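Local coordinates for protein cadherin-related family member 2 (Mus musculus, PDB 5CYX) that probably joins neighbouring microvilli of epithelial cells through calcium-dependent heterophilic adhesion, and so controls how microvilli pack at the apical surface, at residues Glu225-Ser230 with Leu242-Val247; Gln297-Ala302 with Ser317-Ile322. All blocks are in the same frame, centred on the assembly; numbering follows the deposited sequence.

Overall arrangement
Contact 1 and contact 2 lie in the third cadherin domain of the fragment, and their centres are about 8 Å apart. They come in series along the chain: 225-230 and 242-247 meet first, then 297-302 and 317-322. Contact 1 joins the two sheets of the domain's beta sandwich, since strand 228-231 belongs to one and strand 240-248 to the other. Contact 2 is a hairpin within the first of these sheets, in which strand 228-231 runs parallel to strand 315-324. The two contacts touch directly, as A229 N lies 3.1 Å from T321 O, a probable hydrogen bond. Together they join strand 228-231 both to the facing sheet and to the hairpin beside it, within one extracellular cadherin repeat.

Contact 1 of 2, residues Glu225-Ser230 with Leu242-Val247; sequences EFYSAS and LTVEAV
Y227 reaches across from 225-230 and lays its ring over V244, and the contact can be read outward along this side chain. At its root, CB of Y227 packs against CD1 of L242 at 3.9 Å. With chi1 at -80°, CG stands anti to the carbonyl carbon and beside the backbone N. The ring is then covered on one face by V244: the methyl CG1 sits 3.5 Å from the centroid of the Y227 ring and only 11° off its normal, a CH-pi contact by both measures. The nearest ring atom to that methyl is CD2. Along the other flank of the ring, CE1 of Y227 comes obliquely within 3.4 Å of T243 O. The tip ends in a polar contact, where E245 N donates to Y227 OH at 3.2 Å; the N-H...O angle of 144° marks a bent and rather long bond. An alanine at Y227 would probably leave the E245 amide without this acceptor and the V244 methyl without its aromatic cover, opening a gap between the segments. Two residues along from Y227, CB of A229 meets CB of L242 at 3.9 Å, so L242 packs against both residues. No backbone hydrogen bond crosses between the segments, and the Y227 and V244 CA atoms are 7.4 Å apart, so the contact rests on side chains, chiefly Y227, meeting both side chains and backbone of 242-247. Outside it, the S228 hydroxyl is hydrogen-bonded to R323. Strand 228-231 is an outermost strand of its sheet and bonds by backbone through A229 to R323 of strand 315-324. Across the sandwich, L242 of strand 240-248 pairs by backbone with I278 of strand 277-280, while V244 touches V300 of strand 295-304.

Contact 2 of 2, residues Gln297-Ala302 with Ser317-Ile322; sequences QIQVTA and SMWVTI
W319 and Q299 face each other as a non-hydrogen-bonded antiparallel pair, and the indole is laid across the glutamine side chain. CB of Q299 lies 3.7 Å from the centroid of the six-membered ring of W319 and 5° off its normal, which makes this a CH-pi contact over the face. The Q299 chain runs on past the indole, with CG anti to the backbone N (chi1 -165°), and its amide plane is turned 35° from the ring. NE2 comes 3.7 Å from W319 NE1, a proximity without a hydrogen bond. Q297 meets the same indole differently, its O lying near the ring plane at the edge, while its CG approaches T321 OG1 at 3.8 Å with the two side chains alongside each other. On the opposite face of the sheet, I298, V300, M318 and V320 turn into the sandwich; there CG2 of I298 packs on CB of V320 at 4.1 Å.

The backbone sets this register. I298 and V320 exchange two hydrogen bonds, and V300 and M318 exchange two more; in the latter pair V300 N reaches M318 O at 2.6 Å. Between these pairs, CA-H...O contacts such as W319 CA to I298 O, at 3.1 Å, fill in the intervening positions. Further out, S262 binds both Q299 OE1 and T301 OG1, which would limit turning of the glutamine amide beside the indole.

Strands 295-304 and 315-324 thus form a beta hairpin at the middle of their four-stranded sheet, with 257-264 bordering the former and 228-231 the latter. Toward the other sheet, V300 packs on F222 and I272, I298 meets F270, and M318 rests against F222 of strand 220-222.

Contact 1 of 2, residues Glu225-Ser230 with Leu242-Val247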
ATOM      1  N   GLU A 225     -31.809  22.901  23.623  1.00 96.52           N
ATOM      2  CA  GLU A 225     -30.797  23.274  24.604  1.00 95.87           C
ATOM      3  C   GLU A 225     -31.438  23.628  25.947  1.00 93.50           C
ATOM      4  O   GLU A 225     -30.814  23.498  27.021  1.00 89.93           O
ATOM      5  CB  GLU A 225     -29.996  24.445  24.079  1.00102.02           C
ATOM      6  CG  GLU A 225     -28.883  24.889  25.018  1.00106.37           C
ATOM      7  CD  GLU A 225     -28.110  26.076  24.488  1.00110.46           C
ATOM      8  OE1 GLU A 225     -27.719  26.934  25.302  1.00114.94           O
ATOM      9  OE2 GLU A 225     -27.892  26.152  23.261  1.00112.08           O
ATOM     10  N   PHE A 226     -32.716  24.031  25.879  1.00 93.94           N
ATOM     11  CA  PHE A 226     -33.499  24.305  27.068  1.00 95.11           C
ATOM     12  C   PHE A 226     -34.844  23.577  27.073  1.00 92.07           C
ATOM     13  O   PHE A 226     -35.507  23.417  26.040  1.00 93.02           O
ATOM     14  CB  PHE A 226     -33.728  25.795  27.191  1.00 99.55           C
ATOM     15  CG  PHE A 226     -32.462  26.582  27.325  1.00104.95           C
ATOM     16  CD1 PHE A 226     -31.620  26.384  28.425  1.00105.70           C
ATOM     17  CD2 PHE A 226     -32.108  27.533  26.363  1.00108.50           C
ATOM     18  CE1 PHE A 226     -30.448  27.126  28.560  1.00110.74           C
ATOM     19  CE2 PHE A 226     -30.937  28.276  26.495  1.00113.08           C
ATOM     20  CZ  PHE A 226     -30.108  28.074  27.596  1.00113.30           C
ATOM     21  N   TYR A 227     -35.209  23.114  28.259  1.00 89.13           N
ATOM     22  CA  TYR A 227     -36.552  22.643  28.550  1.00 86.81           C
ATOM     23  C   TYR A 227     -36.897  23.163  29.953  1.00 85.27           C
ATOM     24  O   TYR A 227     -36.117  23.013  30.910  1.00 84.15           O
ATOM     25  CB  TYR A 227     -36.616  21.106  28.569  1.00 83.44           C
ATOM     26  CG  TYR A 227     -36.692  20.347  27.235  1.00 83.54           C
ATOM     27  CD1 TYR A 227     -37.893  20.179  26.527  1.00 83.95           C
ATOM     28  CD2 TYR A 227     -35.587  19.686  26.759  1.00 82.47           C
ATOM     29  CE1 TYR A 227     -37.936  19.432  25.339  1.00 81.61           C
ATOM     30  CE2 TYR A 227     -35.597  18.935  25.579  1.00 81.27           C
ATOM     31  CZ  TYR A 227     -36.770  18.800  24.860  1.00 81.50           C
ATOM     32  OH  TYR A 227     -36.776  18.037  23.688  1.00 76.60           O
ATOM     33  N   SER A 228     -38.054  23.791  30.078  1.00 85.74           N
ATOM     34  CA  SER A 228     -38.686  23.936  31.391  1.00 86.24           C
ATOM     35  C   SER A 228     -40.198  23.771  31.300  1.00 85.87           C
ATOM     36  O   SER A 228     -40.776  23.690  30.210  1.00 86.24           O
ATOM     37  CB  SER A 228     -38.286  25.246  32.080  1.00 89.54           C
ATOM     38  OG  SER A 228     -38.404  26.336  31.210  1.00 91.74           O
ATOM     39  N   ALA A 229     -40.835  23.638  32.451  1.00 84.60           N
ATOM     40  CA  ALA A 229     -42.279  23.451  32.485  1.00 84.07           C
ATOM     41  C   ALA A 229     -42.761  23.818  33.854  1.00 85.10           C
ATOM     42  O   ALA A 229     -41.947  24.135  34.750  1.00 83.09           O
ATOM     43  CB  ALA A 229     -42.652  22.004  32.140  1.00 81.27           C
ATOM     44  N   SER A 230     -44.092  23.793  34.011  1.00 87.62           N
ATOM     45  CA  SER A 230     -44.706  24.084  35.306  1.00 89.61           C
ATOM     46  C   SER A 230     -45.684  23.018  35.730  1.00 86.13           C
ATOM     47  O   SER A 230     -46.343  22.411  34.904  1.00 85.36           O
ATOM     48  CB  SER A 230     -45.392  25.461  35.296  1.00 93.92           C
ATOM     49  OG  SER A 230     -46.177  25.628  36.465  1.00 97.55           O
ATOM     50  N   LEU A 242     -43.808  17.364  31.307  1.00 75.12           N
ATOM     51  CA  LEU A 242     -43.365  17.660  29.937  1.00 76.00           C
ATOM     52  C   LEU A 242     -42.668  16.470  29.304  1.00 75.95           C
ATOM     53  O   LEU A 242     -42.241  15.532  29.999  1.00 73.11           O
ATOM     54  CB  LEU A 242     -42.417  18.858  29.883  1.00 78.14           C
ATOM     55  CG  LEU A 242     -40.953  18.646  30.290  1.00 77.66           C
ATOM     56  CD1 LEU A 242     -40.124  19.819  29.818  1.00 77.48           C
ATOM     57  CD2 LEU A 242     -40.825  18.418  31.793  1.00 76.17           C
ATOM     58  N   THR A 243     -42.525  16.555  27.986  1.00 75.79           N
ATOM     59  CA  THR A 243     -41.811  15.580  27.196  1.00 74.56           C
ATOM     60  C   THR A 243     -40.477  16.152  26.747  1.00 75.14           C
ATOM     61  O   THR A 243     -40.432  17.246  26.173  1.00 76.97           O
ATOM     62  CB  THR A 243     -42.624  15.232  25.957  1.00 75.27           C
ATOM     63  OG1 THR A 243     -43.960  14.982  26.378  1.00 76.00           O
ATOM     64  CG2 THR A 243     -42.045  13.982  25.231  1.00 74.50           C
ATOM     65  N   VAL A 244     -39.399  15.413  27.006  1.00 72.58           N
ATOM     66  CA  VAL A 244     -38.106  15.692  26.384  1.00 72.30           C
ATOM     67  C   VAL A 244     -37.849  14.637  25.334  1.00 70.38           C
ATOM     68  O   VAL A 244     -38.436  13.558  25.374  1.00 72.43           O
ATOM     69  CB  VAL A 244     -36.930  15.740  27.386  1.00 71.86           C
ATOM     70  CG1 VAL A 244     -37.095  16.920  28.325  1.00 74.26           C
ATOM     71  CG2 VAL A 244     -36.800  14.462  28.196  1.00 69.61           C
ATOM     72  N   GLU A 245     -36.967  14.968  24.402  1.00 69.04           N
ATOM     73  CA  GLU A 245     -36.569  14.074  23.344  1.00 67.99           C
ATOM     74  C   GLU A 245     -35.074  14.211  23.044  1.00 66.45           C
ATOM     75  O   GLU A 245     -34.534  15.310  22.963  1.00 68.74           O
ATOM     76  CB  GLU A 245     -37.398  14.338  22.097  1.00 69.93           C
ATOM     77  CG  GLU A 245     -37.267  13.239  21.047  1.00 70.98           C
ATOM     78  CD  GLU A 245     -38.099  13.490  19.803  1.00 74.23           C
ATOM     79  OE1 GLU A 245     -38.050  12.656  18.884  1.00 77.66           O
ATOM     80  OE2 GLU A 245     -38.800  14.519  19.727  1.00 77.97           O
ATOM     81  N   ALA A 246     -34.409  13.069  22.952  1.00 63.86           N
ATOM     82  CA  ALA A 246     -33.069  12.948  22.426  1.00 62.56           C
ATOM     83  C   ALA A 246     -33.099  11.935  21.334  1.00 62.47           C
ATOM     84  O   ALA A 246     -33.866  10.981  21.403  1.00 62.36           O
ATOM     85  CB  ALA A 246     -32.126  12.511  23.511  1.00 62.60           C
ATOM     86  N   VAL A 247     -32.289  12.129  20.307  1.00 63.24           N
ATOM     87  CA  VAL A 247     -32.276  11.201  19.171  1.00 62.23           C
ATOM     88  C   VAL A 247     -30.858  10.780  18.841  1.00 61.04           C
ATOM     89  O   VAL A 247     -29.893  11.521  19.073  1.00 60.48           O
ATOM     90  CB  VAL A 247     -32.952  11.795  17.909  1.00 64.49           C
ATOM     91  CG1 VAL A 247     -34.404  12.181  18.210  1.00 66.17           C
ATOM     92  CG2 VAL A 247     -32.206  13.006  17.395  1.00 65.61           C
TER

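Contact 2 of 2, residues Gln297-Ala302 with Ser317-Ile322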
ATOM      1  N   GLN A 297     -34.669  21.612  39.809  1.00 87.70           N
ATOM      2  CA  GLN A 297     -33.793  21.281  38.689  1.00 87.05           C
ATOM      3  C   GLN A 297     -33.565  19.763  38.657  1.00 83.49           C
ATOM      4  O   GLN A 297     -33.321  19.142  39.697  1.00 80.12           O
ATOM      5  CB  GLN A 297     -32.464  22.041  38.782  1.00 92.27           C
ATOM      6  CG  GLN A 297     -32.589  23.551  38.520  1.00 94.38           C
ATOM      7  CD  GLN A 297     -31.295  24.178  38.046  1.00100.77           C
ATOM      8  OE1 GLN A 297     -30.901  25.271  38.489  1.00104.37           O
ATOM      9  NE2 GLN A 297     -30.620  23.499  37.131  1.00102.80           N
ATOM     10  N   ILE A 298     -33.642  19.187  37.458  1.00 81.54           N
ATOM     11  CA  ILE A 298     -33.645  17.713  37.246  1.00 80.18           C
ATOM     12  C   ILE A 298     -32.699  17.348  36.113  1.00 78.76           C
ATOM     13  O   ILE A 298     -32.796  17.940  35.038  1.00 81.47           O
ATOM     14  CB  ILE A 298     -35.094  17.223  36.969  1.00 77.89           C
ATOM     15  CG1 ILE A 298     -35.581  16.386  38.128  1.00 78.08           C
ATOM     16  CG2 ILE A 298     -35.265  16.383  35.714  1.00 79.53           C
ATOM     17  CD1 ILE A 298     -36.074  17.217  39.273  1.00 78.13           C
ATOM     18  N   GLN A 299     -31.774  16.414  36.364  1.00 75.61           N
ATOM     19  CA  GLN A 299     -30.899  15.889  35.322  1.00 74.10           C
ATOM     20  C   GLN A 299     -31.516  14.636  34.657  1.00 70.93           C
ATOM     21  O   GLN A 299     -31.758  13.635  35.323  1.00 69.03           O
ATOM     22  CB  GLN A 299     -29.534  15.529  35.884  1.00 75.29           C
ATOM     23  CG  GLN A 299     -28.479  15.329  34.798  1.00 76.32           C
ATOM     24  CD  GLN A 299     -27.164  14.854  35.366  1.00 77.53           C
ATOM     25  OE1 GLN A 299     -27.135  13.918  36.159  1.00 77.20           O
ATOM     26  NE2 GLN A 299     -26.069  15.501  34.976  1.00 79.72           N
ATOM     27  N   VAL A 300     -31.719  14.721  33.342  1.00 69.34           N
ATOM     28  CA  VAL A 300     -32.200  13.646  32.515  1.00 67.62           C
ATOM     29  C   VAL A 300     -31.055  13.098  31.657  1.00 67.00           C
ATOM     30  O   VAL A 300     -30.316  13.848  30.985  1.00 63.14           O
ATOM     31  CB  VAL A 300     -33.378  14.109  31.634  1.00 67.67           C
ATOM     32  CG1 VAL A 300     -33.766  13.036  30.626  1.00 64.94           C
ATOM     33  CG2 VAL A 300     -34.573  14.448  32.506  1.00 67.78           C
ATOM     34  N   THR A 301     -30.949  11.773  31.681  1.00 63.96           N
ATOM     35  CA  THR A 301     -29.949  11.036  30.932  1.00 64.95           C
ATOM     36  C   THR A 301     -30.702  10.215  29.900  1.00 63.78           C
ATOM     37  O   THR A 301     -31.669   9.558  30.245  1.00 60.55           O
ATOM     38  CB  THR A 301     -29.144  10.110  31.864  1.00 66.06           C
ATOM     39  OG1 THR A 301     -28.402  10.916  32.780  1.00 68.88           O
ATOM     40  CG2 THR A 301     -28.188   9.226  31.097  1.00 66.49           C
ATOM     41  N   ALA A 302     -30.277  10.321  28.642  1.00 64.16           N
ATOM     42  CA  ALA A 302     -30.808   9.561  27.530  1.00 62.16           C
ATOM     43  C   ALA A 302     -29.757   8.543  27.156  1.00 61.63           C
ATOM     44  O   ALA A 302     -28.602   8.878  27.029  1.00 61.77           O
ATOM     45  CB  ALA A 302     -31.091  10.481  26.351  1.00 62.87           C
ATOM     46  N   SER A 317     -26.736  13.749  28.589  1.00 72.34           N
ATOM     47  CA  SER A 317     -27.456  14.233  29.750  1.00 74.57           C
ATOM     48  C   SER A 317     -27.721  15.724  29.706  1.00 75.71           C
ATOM     49  O   SER A 317     -27.024  16.468  29.028  1.00 76.61           O
ATOM     50  CB  SER A 317     -26.697  13.879  31.025  1.00 76.47           C
ATOM     51  OG  SER A 317     -25.442  14.514  31.033  1.00 78.76           O
ATOM     52  N   MET A 318     -28.757  16.145  30.422  1.00 75.99           N
ATOM     53  CA  MET A 318     -28.980  17.561  30.642  1.00 80.29           C
ATOM     54  C   MET A 318     -29.963  17.777  31.752  1.00 78.54           C
ATOM     55  O   MET A 318     -30.669  16.845  32.162  1.00 70.92           O
ATOM     56  CB  MET A 318     -29.506  18.255  29.392  1.00 82.89           C
ATOM     57  CG  MET A 318     -30.917  17.830  29.000  1.00 82.46           C
ATOM     58  SD  MET A 318     -31.165  18.628  27.409  1.00 87.23           S
ATOM     59  CE  MET A 318     -32.902  18.828  27.430  1.00 85.33           C
ATOM     60  N   TRP A 319     -29.990  19.043  32.179  1.00 79.08           N
ATOM     61  CA  TRP A 319     -30.790  19.551  33.274  1.00 80.44           C
ATOM     62  C   TRP A 319     -32.056  20.208  32.754  1.00 81.04           C
ATOM     63  O   TRP A 319     -32.031  20.882  31.720  1.00 85.75           O
ATOM     64  CB  TRP A 319     -29.981  20.596  34.077  1.00 82.84           C
ATOM     65  CG  TRP A 319     -28.907  19.954  34.844  1.00 82.88           C
ATOM     66  CD1 TRP A 319     -27.648  19.707  34.417  1.00 84.15           C
ATOM     67  CD2 TRP A 319     -29.003  19.410  36.164  1.00 82.82           C
ATOM     68  NE1 TRP A 319     -26.936  19.050  35.390  1.00 84.27           N
ATOM     69  CE2 TRP A 319     -27.741  18.860  36.478  1.00 82.73           C
ATOM     70  CE3 TRP A 319     -30.037  19.327  37.114  1.00 83.36           C
ATOM     71  CZ2 TRP A 319     -27.468  18.247  37.702  1.00 82.89           C
ATOM     72  CZ3 TRP A 319     -29.770  18.715  38.343  1.00 82.98           C
ATOM     73  CH2 TRP A 319     -28.481  18.188  38.622  1.00 83.54           C
ATOM     74  N   VAL A 320     -33.121  20.061  33.524  1.00 78.65           N
ATOM     75  CA  VAL A 320     -34.449  20.565  33.207  1.00 79.02           C
ATOM     76  C   VAL A 320     -34.952  21.315  34.433  1.00 78.73           C
ATOM     77  O   VAL A 320     -34.836  20.805  35.564  1.00 76.27           O
ATOM     78  CB  VAL A 320     -35.455  19.397  32.956  1.00 76.90           C
ATOM     79  CG1 VAL A 320     -36.883  19.923  32.776  1.00 78.30           C
ATOM     80  CG2 VAL A 320     -35.031  18.554  31.762  1.00 75.03           C
ATOM     81  N   THR A 321     -35.555  22.487  34.206  1.00 78.39           N
ATOM     82  CA  THR A 321     -36.151  23.260  35.292  1.00 79.90           C
ATOM     83  C   THR A 321     -37.672  23.151  35.314  1.00 80.04           C
ATOM     84  O   THR A 321     -38.340  23.270  34.278  1.00 80.33           O
ATOM     85  CB  THR A 321     -35.728  24.729  35.199  1.00 82.31           C
ATOM     86  OG1 THR A 321     -34.312  24.779  35.304  1.00 82.15           O
ATOM     87  CG2 THR A 321     -36.324  25.532  36.333  1.00 83.43           C
ATOM     88  N   ILE A 322     -38.213  22.949  36.510  1.00 82.95           N
ATOM     89  CA  ILE A 322     -39.653  22.731  36.690  1.00 85.92           C
ATOM     90  C   ILE A 322     -40.215  23.635  37.787  1.00 88.93           C
ATOM     91  O   ILE A 322     -39.757  23.589  38.936  1.00 89.29           O
ATOM     92  CB  ILE A 322     -39.963  21.269  37.060  1.00 83.30           C
ATOM     93  CG1 ILE A 322     -39.485  20.337  35.942  1.00 82.72           C
ATOM     94  CG2 ILE A 322     -41.463  21.098  37.316  1.00 83.40           C
ATOM     95  CD1 ILE A 322     -39.737  18.858  36.223  1.00 81.67           C
TER